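Local coordinates for protein esterase (Pelagibacterium halotolerans, PDB 5DWD) that probably acts as a carboxylesterase of the alpha/beta-hydrolase superfamily, splitting carboxylic esters, at residues 42-47 with 71-76; 156-161 with 233-238; 170-175 with 203-208; 181-186 with 229-234. All coordinates share one frame; numbering follows the deposited sequence.

Contacts 1, 2 and 4 lie in the buried interior and reach the same central sheet, whereas contact 3 sits about 18 Å from the centre of the chain and is partly open to solvent. Contact 1 joins two neighbouring parallel strands through backbone hydrogen bonds. Contacts 2 and 4 have no hydrogen bond across them: they seat successive turns of helix 226-239 on strands 158-162 and 182-187, share Thr233 and Ala234, and touch each other, Phe235 CB lying 3.6 Å from Leu183 CD2. Contact 3 pairs two outer helices with leucines inside and a long salt bridge outside; its Leu205 reaches Val182 and Leu184 of strand 182-187, the strand used in contact 4.

Contact 1 of 4, residues 42-47 with 71-76; sequences SLVVLL and TMFVAP
Ser42 to Leu46 pair in parallel register with Thr71 to Ala75 through four backbone hydrogen bonds, donated by Met72, Val44, Val74 and Leu46. The bond from Val44 N to Met72 O is the straightest of the four (2.9 Å, 171° at the hydrogen). Beyond them a water donates to both Leu46 O (2.7 Å) and Pro76 O. At the other end the buried hydroxyls Ser42 OG and Thr71 OG1 bond to each other at 2.7 Å.

On one sheet face Val44 lies beside Phe73, Val44 CB being 3.6 Å from Phe73 CD2. CG1, anti to the backbone N (chi1 169°), stays near the ring, and Val44 CG2, anti to the carbonyl carbon, reaches Thr71 CG2 at 3.6 Å. An alanine in place of Val44 would remove CG1 and CG2; Thr71 CG2 would probably lose its methyl partner and the Phe73 ring keep only CB beside it. On the other face, Leu43 CD1 touches Val74 CG2 (3.8 Å) and Met72 SD.

Strand 42-47, helix 54-65 and strand 71-74 form a beta-alpha-beta unit, the helix covering Leu46 and Phe73. As neighbours, helix 101-126 covers Leu43 and Val45, and strand 133-138 bonds to the far edge of strand 42-47.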
loop_
_atom_site.group_PDB
_atom_site.type_symbol
_atom_site.label_atom_id
_atom_site.label_comp_id
_atom_site.label_asym_id
_atom_site.label_seq_id
_atom_site.Cartn_x
_atom_site.Cartn_y
_atom_site.Cartn_z
ATOM N N SER B 42 12.961 -0.297 13.371
ATOM C CA SER B 42 11.502 -0.160 13.225
ATOM C C SER B 42 10.889 0.344 14.558
ATOM O O SER B 42 11.529 0.315 15.640
ATOM C CB SER B 42 10.908 -1.502 12.833
ATOM O OG SER B 42 11.433 -2.548 13.664
ATOM N N LEU B 43 9.589 0.668 14.491
ATOM C CA LEU B 43 8.887 1.323 15.570
ATOM C C LEU B 43 7.447 0.757 15.586
ATOM O O LEU B 43 6.794 0.708 14.531
ATOM C CB LEU B 43 8.762 2.826 15.295
ATOM C CG LEU B 43 7.899 3.665 16.219
ATOM C CD1 LEU B 43 8.412 3.645 17.683
ATOM C CD2 LEU B 43 7.900 5.096 15.718
ATOM N N VAL B 44 7.054 0.292 16.772
ATOM C CA VAL B 44 5.701 -0.110 17.021
ATOM C C VAL B 44 5.100 0.877 18.029
ATOM O O VAL B 44 5.579 0.969 19.165
ATOM C CB VAL B 44 5.659 -1.569 17.481
ATOM C CG1 VAL B 44 4.267 -1.898 17.991
ATOM C CG2 VAL B 44 6.004 -2.519 16.324
ATOM N N VAL B 45 3.990 1.558 17.603
ATOM C CA VAL B 45 3.261 2.456 18.480
ATOM C C VAL B 45 2.008 1.689 18.920
ATOM O O VAL B 45 1.238 1.216 18.072
ATOM C CB VAL B 45 2.860 3.731 17.737
ATOM C CG1 VAL B 45 2.043 4.630 18.570
ATOM C CG2 VAL B 45 4.143 4.467 17.277
ATOM N N LEU B 46 1.807 1.649 20.218
ATOM C CA LEU B 46 0.702 0.893 20.808
ATOM C C LEU B 46 -0.294 1.827 21.420
ATOM O O LEU B 46 0.054 2.596 22.259
ATOM C CB LEU B 46 1.251 -0.006 21.951
ATOM C CG LEU B 46 2.336 -0.976 21.545
ATOM C CD1 LEU B 46 3.251 -1.339 22.696
ATOM C CD2 LEU B 46 1.716 -2.250 20.972
ATOM N N LEU B 47 -1.573 1.702 21.035
ATOM C CA LEU B 47 -2.635 2.641 21.436
ATOM C C LEU B 47 -3.638 1.898 22.324
ATOM O O LEU B 47 -4.359 0.968 21.843
ATOM C CB LEU B 47 -3.317 3.264 20.236
ATOM C CG LEU B 47 -2.431 3.940 19.173
ATOM C CD1 LEU B 47 -3.313 4.507 18.062
ATOM C CD2 LEU B 47 -1.616 5.050 19.849
ATOM N N THR B 71 13.307 -3.514 17.108
ATOM C CA THR B 71 12.100 -2.673 17.192
ATOM C C THR B 71 12.039 -1.900 18.504
ATOM O O THR B 71 12.195 -2.465 19.595
ATOM C CB THR B 71 10.870 -3.582 16.943
ATOM O OG1 THR B 71 11.074 -4.225 15.694
ATOM C CG2 THR B 71 9.544 -2.717 16.862
ATOM N N MET B 72 11.783 -0.598 18.390
ATOM C CA MET B 72 11.444 0.260 19.513
ATOM C C MET B 72 9.877 0.205 19.676
ATOM O O MET B 72 9.175 0.136 18.676
ATOM C CB MET B 72 11.824 1.711 19.183
ATOM C CG MET B 72 11.399 2.712 20.228
ATOM S SD MET B 72 11.792 4.388 19.646
ATOM C CE MET B 72 11.472 5.500 20.986
ATOM N N PHE B 73 9.438 0.213 20.922
ATOM C CA PHE B 73 7.988 0.189 21.252
ATOM C C PHE B 73 7.640 1.447 22.042
ATOM O O PHE B 73 8.292 1.802 23.020
ATOM C CB PHE B 73 7.644 -1.054 22.037
ATOM C CG PHE B 73 7.888 -2.307 21.291
ATOM C CD1 PHE B 73 9.172 -2.936 21.305
ATOM C CD2 PHE B 73 6.857 -2.912 20.587
ATOM C CE1 PHE B 73 9.333 -4.135 20.544
ATOM C CE2 PHE B 73 7.060 -4.031 19.855
ATOM C CZ PHE B 73 8.297 -4.660 19.818
ATOM N N VAL B 74 6.501 2.070 21.721
ATOM C CA VAL B 74 6.091 3.268 22.423
ATOM C C VAL B 74 4.589 3.101 22.693
ATOM O O VAL B 74 3.905 2.710 21.744
ATOM C CB VAL B 74 6.296 4.510 21.574
ATOM C CG1 VAL B 74 5.859 5.757 22.285
ATOM C CG2 VAL B 74 7.785 4.687 21.242
ATOM N N ALA B 75 4.144 3.447 23.901
ATOM C CA ALA B 75 2.684 3.362 24.238
ATOM C C ALA B 75 2.237 4.677 24.896
ATOM O O ALA B 75 2.314 4.791 26.120
ATOM C CB ALA B 75 2.460 2.240 25.208
ATOM N N PRO B 76 1.767 5.649 24.094
ATOM C CA PRO B 76 1.355 6.927 24.685
ATOM C C PRO B 76 0.103 6.842 25.477
ATOM O O PRO B 76 -0.820 6.061 25.138
ATOM C CB PRO B 76 1.147 7.820 23.496
ATOM C CG PRO B 76 0.912 6.871 22.362
ATOM C CD PRO B 76 1.684 5.654 22.643
HETATM O O HOH W 1 -1.249 3.411 24.502
#

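Contact 2 of 4, residues 156-161 with 233-238; sequences LKAIIA and TAFLRE
Strand 158-161, whose Ala158 and Ile160 face Phe235 and Leu236, runs antiparallel to helical segment 233-238, the axes lying at 179° to each other and 10.6 Å apart at closest approach. That separation is bridged by side chains alone, with no hydrogen bond across. Alternation along the strand sends Ala158 and Ile160 toward the helix, while Ile159 points away and packs on Ala145 and Leu146 of helix 140-149.

Phe235 does most of the bridging. With CG anti to the backbone N (chi1 -179°), its ring reaches from the helix to the strand, and Phe235 CE2 comes within 3.8 Å of Ala158 CB. Ile160 slides past it in the opposite direction: Ile160 CD1 lies at the ring edge, near the ring plane, 3.9 Å from Phe235 CD2. This is the layered arrangement of the alpha/beta-hydrolase fold, in which the C-terminal helix 226-239 packs on one face of the central sheet and helix 140-149 on the other.

The tip of Ile160 has a second partner, because Ile160 CD1 also meets Leu236 CD1 at 3.7 Å, the two chains crossing at a slant. Both torsions of Leu236 are unusual and its CG is modelled nearly flat, so the exact placing of its methyls is doubtful. Leu236 also touches Trp64 of helix 54-65, Phe68, and Ile134 of strand 133-138.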
loop_
_atom_site.group_PDB
_atom_site.type_symbol
_atom_site.label_atom_id
_atom_site.label_comp_id
_atom_site.label_asym_id
_atom_site.label_seq_id
_atom_site.Cartn_x
_atom_site.Cartn_y
_atom_site.Cartn_z
ATOM N N LEU B 156 2.152 3.898 6.520
ATOM C CA LEU B 156 2.780 3.057 7.503
ATOM C C LEU B 156 3.215 1.732 6.920
ATOM O O LEU B 156 2.725 1.271 5.899
ATOM C CB LEU B 156 1.761 2.775 8.626
ATOM C CG LEU B 156 1.313 4.012 9.380
ATOM C CD1 LEU B 156 -0.012 3.775 10.078
ATOM C CD2 LEU B 156 2.363 4.427 10.408
ATOM N N LYS B 157 4.086 1.047 7.636
ATOM C CA LYS B 157 4.459 -0.297 7.305
ATOM C C LYS B 157 3.233 -1.179 7.490
ATOM O O LYS B 157 3.070 -2.085 6.708
ATOM C CB LYS B 157 5.539 -0.776 8.223
ATOM C CG LYS B 157 6.111 -2.123 7.875
ATOM C CD LYS B 157 7.178 -2.574 8.888
ATOM C CE LYS B 157 8.380 -1.675 8.867
ATOM N NZ LYS B 157 9.184 -1.811 7.630
ATOM N N ALA B 158 2.392 -0.866 8.492
ATOM C CA ALA B 158 1.163 -1.675 8.712
ATOM C C ALA B 158 0.291 -1.090 9.815
ATOM O O ALA B 158 0.807 -0.314 10.628
ATOM C CB ALA B 158 1.499 -3.101 9.136
ATOM N N ILE B 159 -0.992 -1.511 9.873
ATOM C CA ILE B 159 -1.804 -1.252 11.050
ATOM C C ILE B 159 -2.305 -2.628 11.570
ATOM O O ILE B 159 -2.759 -3.435 10.798
ATOM C CB ILE B 159 -3.015 -0.327 10.710
ATOM C CG1 ILE B 159 -2.508 0.980 10.095
ATOM C CG2 ILE B 159 -3.972 -0.164 11.861
ATOM C CD1 ILE B 159 -3.574 1.860 9.568
ATOM N N ILE B 160 -2.305 -2.770 12.892
ATOM C CA ILE B 160 -2.899 -3.895 13.586
ATOM C C ILE B 160 -4.006 -3.351 14.509
ATOM O O ILE B 160 -3.720 -2.557 15.405
ATOM C CB ILE B 160 -1.937 -4.780 14.372
ATOM C CG1 ILE B 160 -0.841 -5.248 13.448
ATOM C CG2 ILE B 160 -2.766 -5.955 14.944
ATOM C CD1 ILE B 160 0.207 -6.107 14.110
ATOM N N ALA B 161 -5.251 -3.737 14.222
ATOM C CA ALA B 161 -6.412 -3.282 14.988
ATOM C C ALA B 161 -7.045 -4.428 15.719
ATOM O O ALA B 161 -7.703 -5.244 15.087
ATOM C CB ALA B 161 -7.404 -2.616 14.058
ATOM N N THR B 233 1.720 -11.705 15.944
ATOM C CA THR B 233 3.168 -11.952 15.989
ATOM C C THR B 233 3.648 -12.495 14.646
ATOM O O THR B 233 4.623 -12.037 14.077
ATOM C CB THR B 233 3.564 -12.927 17.136
ATOM O OG1 THR B 233 3.106 -12.436 18.389
ATOM C CG2 THR B 233 5.080 -13.090 17.204
ATOM N N ALA B 234 2.912 -13.431 14.087
ATOM C CA ALA B 234 3.242 -13.922 12.772
ATOM C C ALA B 234 3.169 -12.877 11.691
ATOM O O ALA B 234 3.969 -12.897 10.770
ATOM C CB ALA B 234 2.425 -15.142 12.456
ATOM N N PHE B 235 2.179 -11.968 11.761
ATOM C CA PHE B 235 2.089 -10.890 10.825
ATOM C C PHE B 235 3.289 -9.942 10.971
ATOM O O PHE B 235 3.843 -9.524 9.966
ATOM C CB PHE B 235 0.766 -10.163 11.029
ATOM C CG PHE B 235 0.509 -8.994 10.094
ATOM C CD1 PHE B 235 0.206 -9.180 8.755
ATOM C CD2 PHE B 235 0.502 -7.675 10.561
ATOM C CE1 PHE B 235 -0.117 -8.083 7.940
ATOM C CE2 PHE B 235 0.166 -6.608 9.745
ATOM C CZ PHE B 235 -0.108 -6.810 8.431
ATOM N N LEU B 236 3.652 -9.608 12.191
ATOM C CA LEU B 236 4.886 -8.777 12.466
ATOM C C LEU B 236 6.162 -9.442 11.864
ATOM O O LEU B 236 6.977 -8.768 11.224
ATOM C CB LEU B 236 5.061 -8.569 13.948
ATOM C CG LEU B 236 4.478 -7.343 14.673
ATOM C CD1 LEU B 236 3.908 -6.251 13.848
ATOM C CD2 LEU B 236 4.126 -7.498 16.131
ATOM N N ARG B 237 6.243 -10.760 11.993
ATOM C CA ARG B 237 7.376 -11.478 11.409
ATOM C C ARG B 237 7.372 -11.366 9.894
ATOM O O ARG B 237 8.467 -11.310 9.278
ATOM C CB ARG B 237 7.416 -12.958 11.852
ATOM C CG ARG B 237 8.251 -13.198 13.068
ATOM C CD ARG B 237 8.602 -14.666 13.224
ATOM N NE ARG B 237 7.442 -15.306 13.804
ATOM C CZ ARG B 237 7.245 -15.548 15.099
ATOM N NH1 ARG B 237 8.170 -15.224 16.017
ATOM N NH2 ARG B 237 6.096 -16.132 15.473
ATOM N N GLU B 238 6.205 -11.314 9.254
ATOM C CA GLU B 238 6.125 -11.174 7.801
ATOM C C GLU B 238 6.657 -9.839 7.377
ATOM O O GLU B 238 7.294 -9.739 6.330
ATOM C CB GLU B 238 4.682 -11.178 7.253
ATOM C CG GLU B 238 4.000 -12.472 7.053
ATOM C CD GLU B 238 2.642 -12.261 6.381
ATOM O OE1 GLU B 238 1.624 -12.652 6.949
ATOM O OE2 GLU B 238 2.581 -11.669 5.296
#

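Contact 3 of 4, residues 170-175 with 203-208; sequences EKLEAE and PKLIDL
Leu172 is turned toward Leu208, in the gap between the helices, by a first torsion that sets CG anti to its amide nitrogen (chi1 -178°). The side chains cross at a slant, Leu172 CD2 lying 3.6 Å from Leu208 CD1. Lys204 bends at chi2 (57°) and is otherwise extended, which carries NZ over to Glu173.

The two branches of Leu208 do different work. CD1 packs on Leu172, while Leu208 CD2 lies 3.9 Å from Glu173 CG, against the aliphatic part of that chain. Leu172 CD2 has a looser second neighbour in Leu205 CD2, at 4.3 Å. Were Leu208 an alanine, both branches would go, and Leu172 CD2 would probably lose its nearest neighbour across the gap while Glu173 was set freer to turn.

On the outer side, Lys204 NZ and Glu173 OE1 form a salt bridge whose hydrogen bond is weak, at 3.5 Å. Their chains cross at about a right angle. Glu173 is solvent-exposed, so the bridge probably adds modest attraction at the margin of the leucine cluster.

Helix 169-175 is tied further by Lys171 to Glu109 of helix 101-126 and by Glu175 to Arg151. The second subunit adds its Lys179, bonded to Asp207 O. Inward, CD1 of Leu205 packs on Val182 and Leu184, which joins helix 196-207 to strand 182-187.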
loop_
_atom_site.group_PDB
_atom_site.type_symbol
_atom_site.label_atom_id
_atom_site.label_comp_id
_atom_site.label_asym_id
_atom_site.label_seq_id
_atom_site.Cartn_x
_atom_site.Cartn_y
_atom_site.Cartn_z
ATOM N N GLU B 170 -18.129 6.281 5.564
ATOM C CA GLU B 170 -18.325 7.259 4.433
ATOM C C GLU B 170 -17.274 8.409 4.375
ATOM O O GLU B 170 -16.756 8.750 3.298
ATOM C CB GLU B 170 -19.788 7.807 4.425
ATOM N N LYS B 171 -16.881 8.962 5.496
ATOM C CA LYS B 171 -15.814 9.939 5.517
ATOM C C LYS B 171 -14.495 9.318 5.027
ATOM O O LYS B 171 -13.708 9.981 4.331
ATOM C CB LYS B 171 -15.678 10.519 6.935
ATOM C CG LYS B 171 -15.227 11.949 6.965
ATOM C CD LYS B 171 -14.726 12.406 8.330
ATOM C CE LYS B 171 -15.889 12.721 9.235
ATOM N NZ LYS B 171 -16.402 14.113 9.068
ATOM N N LEU B 172 -14.274 8.033 5.364
ATOM C CA LEU B 172 -12.977 7.380 5.043
ATOM C C LEU B 172 -12.789 7.251 3.531
ATOM O O LEU B 172 -11.715 7.471 2.962
ATOM C CB LEU B 172 -12.928 5.964 5.653
ATOM C CG LEU B 172 -11.624 5.222 5.432
ATOM C CD1 LEU B 172 -10.429 5.952 6.036
ATOM C CD2 LEU B 172 -11.776 3.798 6.009
ATOM N N GLU B 173 -13.842 6.858 2.868
ATOM C CA GLU B 173 -13.864 6.867 1.394
ATOM C C GLU B 173 -13.275 8.146 0.737
ATOM O O GLU B 173 -12.462 8.061 -0.164
ATOM C CB GLU B 173 -15.316 6.626 0.928
ATOM C CG GLU B 173 -15.396 5.767 -0.337
ATOM C CD GLU B 173 -16.824 5.454 -0.764
ATOM O OE1 GLU B 173 -17.763 5.730 0.019
ATOM O OE2 GLU B 173 -17.000 4.933 -1.891
ATOM N N ALA B 174 -13.624 9.310 1.277
ATOM C CA ALA B 174 -13.211 10.592 0.766
ATOM C C ALA B 174 -11.887 11.039 1.319
ATOM O O ALA B 174 -11.231 11.863 0.724
ATOM C CB ALA B 174 -14.270 11.644 1.086
ATOM N N GLU B 175 -11.473 10.505 2.470
ATOM C CA GLU B 175 -10.323 11.044 3.174
ATOM C C GLU B 175 -9.115 10.130 3.220
ATOM O O GLU B 175 -8.057 10.570 3.644
ATOM C CB GLU B 175 -10.715 11.417 4.593
ATOM C CG GLU B 175 -11.762 12.537 4.623
ATOM C CD GLU B 175 -12.173 13.048 5.989
ATOM O OE1 GLU B 175 -11.787 12.507 7.049
ATOM O OE2 GLU B 175 -12.979 14.007 5.999
ATOM N N PRO B 203 -14.406 -5.990 4.337
ATOM C CA PRO B 203 -14.712 -5.648 2.928
ATOM C C PRO B 203 -14.642 -4.144 2.531
ATOM O O PRO B 203 -14.322 -3.877 1.371
ATOM C CB PRO B 203 -16.113 -6.241 2.700
ATOM C CG PRO B 203 -16.667 -6.281 4.097
ATOM C CD PRO B 203 -15.533 -6.671 4.987
ATOM N N LYS B 204 -14.936 -3.222 3.414
ATOM C CA LYS B 204 -14.785 -1.834 3.184
ATOM C C LYS B 204 -13.351 -1.514 2.878
ATOM O O LYS B 204 -13.053 -0.795 1.906
ATOM C CB LYS B 204 -15.214 -1.047 4.399
ATOM C CG LYS B 204 -15.285 0.445 4.169
ATOM C CD LYS B 204 -16.192 0.877 3.030
ATOM C CE LYS B 204 -15.909 2.328 2.641
ATOM N NZ LYS B 204 -17.077 2.854 1.872
ATOM N N LEU B 205 -12.450 -2.035 3.723
ATOM C CA LEU B 205 -10.998 -1.782 3.503
ATOM C C LEU B 205 -10.517 -2.397 2.191
ATOM O O LEU B 205 -9.770 -1.749 1.432
ATOM C CB LEU B 205 -10.180 -2.334 4.644
ATOM C CG LEU B 205 -10.474 -1.625 5.982
ATOM C CD1 LEU B 205 -9.630 -2.321 7.025
ATOM C CD2 LEU B 205 -10.117 -0.126 5.988
ATOM N N ILE B 206 -11.010 -3.597 1.858
ATOM C CA ILE B 206 -10.615 -4.193 0.601
ATOM C C ILE B 206 -11.113 -3.345 -0.579
ATOM O O ILE B 206 -10.380 -3.173 -1.615
ATOM C CB ILE B 206 -11.078 -5.656 0.541
ATOM C CG1 ILE B 206 -10.261 -6.530 1.476
ATOM C CG2 ILE B 206 -10.980 -6.209 -0.896
ATOM C CD1 ILE B 206 -10.861 -7.899 1.724
ATOM N N ASP B 207 -12.319 -2.821 -0.472
ATOM C CA ASP B 207 -12.914 -1.988 -1.521
ATOM C C ASP B 207 -12.151 -0.690 -1.739
ATOM O O ASP B 207 -12.100 -0.165 -2.860
ATOM C CB ASP B 207 -14.366 -1.675 -1.262
ATOM C CG ASP B 207 -15.292 -2.828 -1.707
ATOM O OD1 ASP B 207 -14.846 -3.753 -2.444
ATOM O OD2 ASP B 207 -16.487 -2.828 -1.345
ATOM N N LEU B 208 -11.525 -0.197 -0.676
ATOM C CA LEU B 208 -10.715 0.990 -0.748
ATOM C C LEU B 208 -9.337 0.693 -1.284
ATOM O O LEU B 208 -8.534 1.637 -1.478
ATOM C CB LEU B 208 -10.609 1.678 0.656
ATOM C CG LEU B 208 -11.941 2.250 1.144
ATOM C CD1 LEU B 208 -11.879 2.770 2.603
ATOM C CD2 LEU B 208 -12.485 3.300 0.188
#

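Contact 4 of 4, residues 181-186 with 229-234; sequences PVLLIH and LDTATA
No ring or other flat side chain enters where Leu183 and Ile185 meet Thr231 and Ala232; the planar group touched is the Thr231-Ala232 peptide, approached by Leu183 CD2 at Thr231 O (4.1 Å) and by Ile185 CD1 at Ala232 N. The contact is sheet-on-helix packing of the alpha/beta-hydrolase fold: strand 182-186 and helix 229-234 run nearly antiparallel, at 170°, with axes 9.5 Å apart.

Such a spacing is filled mainly by the two strand residues, with the Thr231 methyl coming from the helix. Leu183 and Ile185, two residues apart, both point toward the helix, and small residues receive them. Leu183 CD2 sits 4.0 Å from Ala232 CA, against the helix backbone itself. Ile185 holds CG1 anti to its carbonyl carbon (chi1 -66°), and Ile185 CD1, at the end of that branch, comes within 3.9 Å of Ala232 CB. From the helix, Thr231 CG2 is 4.2 Å from Leu183 CD2 and a little farther from Ile185 CD1. The Thr231 hydroxyl bonds back to Asp227 O, one turn earlier.

Ala232 also touches Phe162 of the next strand and Trp64 of helix 54-65, so it sits where three elements converge. On the helix side away from the strand, Leu229 O accepts both Thr233 N and Thr233 OG1, the latter at 2.9 Å and from 45° above the carbonyl plane.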
loop_
_atom_site.group_PDB
_atom_site.type_symbol
_atom_site.label_atom_id
_atom_site.label_comp_id
_atom_site.label_asym_id
_atom_site.label_seq_id
_atom_site.Cartn_x
_atom_site.Cartn_y
_atom_site.Cartn_z
ATOM N N PRO B 181 -0.881 -2.220 4.645
ATOM C CA PRO B 181 -1.588 -3.441 4.994
ATOM C C PRO B 181 -2.194 -3.334 6.392
ATOM O O PRO B 181 -1.660 -2.683 7.255
ATOM C CB PRO B 181 -0.530 -4.510 5.029
ATOM C CG PRO B 181 0.757 -3.802 5.045
ATOM C CD PRO B 181 0.563 -2.446 4.468
ATOM N N VAL B 182 -3.340 -4.031 6.567
ATOM C CA VAL B 182 -4.096 -3.914 7.790
ATOM C C VAL B 182 -4.465 -5.324 8.222
ATOM O O VAL B 182 -4.964 -6.125 7.451
ATOM C CB VAL B 182 -5.385 -3.053 7.598
ATOM C CG1 VAL B 182 -6.298 -3.137 8.822
ATOM C CG2 VAL B 182 -5.052 -1.609 7.237
ATOM N N LEU B 183 -4.238 -5.608 9.486
ATOM C CA LEU B 183 -4.718 -6.833 10.097
ATOM C C LEU B 183 -5.733 -6.508 11.186
ATOM O O LEU B 183 -5.431 -5.756 12.151
ATOM C CB LEU B 183 -3.561 -7.554 10.756
ATOM C CG LEU B 183 -3.784 -8.796 11.609
ATOM C CD1 LEU B 183 -4.608 -9.814 10.861
ATOM C CD2 LEU B 183 -2.519 -9.364 12.187
ATOM N N LEU B 184 -6.949 -7.044 11.055
ATOM C CA LEU B 184 -7.995 -6.923 12.052
ATOM C C LEU B 184 -8.087 -8.202 12.835
ATOM O O LEU B 184 -8.060 -9.279 12.214
ATOM C CB LEU B 184 -9.348 -6.702 11.369
ATOM C CG LEU B 184 -9.406 -5.545 10.340
ATOM C CD1 LEU B 184 -10.690 -5.643 9.499
ATOM C CD2 LEU B 184 -9.288 -4.171 10.969
ATOM N N ILE B 185 -8.194 -8.077 14.165
ATOM C CA ILE B 185 -8.285 -9.223 15.040
ATOM C C ILE B 185 -9.376 -8.944 16.007
ATOM O O ILE B 185 -9.377 -7.876 16.648
ATOM C CB ILE B 185 -6.961 -9.394 15.823
ATOM C CG1 ILE B 185 -5.855 -9.753 14.813
ATOM C CG2 ILE B 185 -7.116 -10.481 16.902
ATOM C CD1 ILE B 185 -4.530 -9.836 15.388
ATOM N N HIS B 186 -10.325 -9.904 16.196
ATOM C CA HIS B 186 -11.495 -9.586 16.995
ATOM C C HIS B 186 -12.070 -10.869 17.598
ATOM O O HIS B 186 -12.128 -11.826 16.898
ATOM C CB HIS B 186 -12.531 -8.858 16.076
ATOM C CG HIS B 186 -13.455 -7.918 16.779
ATOM N ND1 HIS B 186 -13.640 -6.643 16.326
ATOM C CD2 HIS B 186 -14.164 -7.993 17.943
ATOM C CE1 HIS B 186 -14.479 -5.999 17.101
ATOM N NE2 HIS B 186 -14.793 -6.772 18.114
ATOM N N LEU B 229 -2.991 -12.897 19.582
ATOM C CA LEU B 229 -1.605 -12.523 19.816
ATOM C C LEU B 229 -0.630 -13.277 18.894
ATOM O O LEU B 229 0.174 -12.678 18.199
ATOM C CB LEU B 229 -1.272 -12.810 21.258
ATOM C CG LEU B 229 0.110 -12.379 21.732
ATOM C CD1 LEU B 229 0.291 -10.901 21.398
ATOM C CD2 LEU B 229 0.365 -12.631 23.224
ATOM N N ASP B 230 -0.800 -14.596 18.804
ATOM C CA ASP B 230 -0.037 -15.361 17.822
ATOM C C ASP B 230 -0.221 -14.956 16.357
ATOM O O ASP B 230 0.797 -14.841 15.618
ATOM C CB ASP B 230 -0.346 -16.847 18.010
ATOM C CG ASP B 230 0.097 -17.380 19.440
ATOM O OD1 ASP B 230 0.885 -16.699 20.161
ATOM O OD2 ASP B 230 -0.337 -18.474 19.787
ATOM N N THR B 231 -1.454 -14.679 15.938
ATOM C CA THR B 231 -1.752 -14.178 14.579
ATOM C C THR B 231 -0.961 -12.847 14.343
ATOM O O THR B 231 -0.334 -12.685 13.295
ATOM C CB THR B 231 -3.241 -14.024 14.345
ATOM O OG1 THR B 231 -3.872 -15.337 14.450
ATOM C CG2 THR B 231 -3.524 -13.387 13.034
ATOM N N ALA B 232 -1.038 -11.929 15.302
ATOM C CA ALA B 232 -0.327 -10.651 15.226
ATOM C C ALA B 232 1.189 -10.800 15.162
ATOM O O ALA B 232 1.837 -10.162 14.379
ATOM C CB ALA B 232 -0.715 -9.678 16.356
ATOM N N THR B 233 1.720 -11.705 15.944
ATOM C CA THR B 233 3.168 -11.952 15.989
ATOM C C THR B 233 3.648 -12.495 14.646
ATOM O O THR B 233 4.623 -12.037 14.077
ATOM C CB THR B 233 3.564 -12.927 17.136
ATOM O OG1 THR B 233 3.106 -12.436 18.389
ATOM C CG2 THR B 233 5.080 -13.090 17.204
ATOM N N ALA B 234 2.912 -13.431 14.087
ATOM C CA ALA B 234 3.242 -13.922 12.772
ATOM C C ALA B 234 3.169 -12.877 11.691
ATOM O O ALA B 234 3.969 -12.897 10.770
ATOM C CB ALA B 234 2.425 -15.142 12.456
#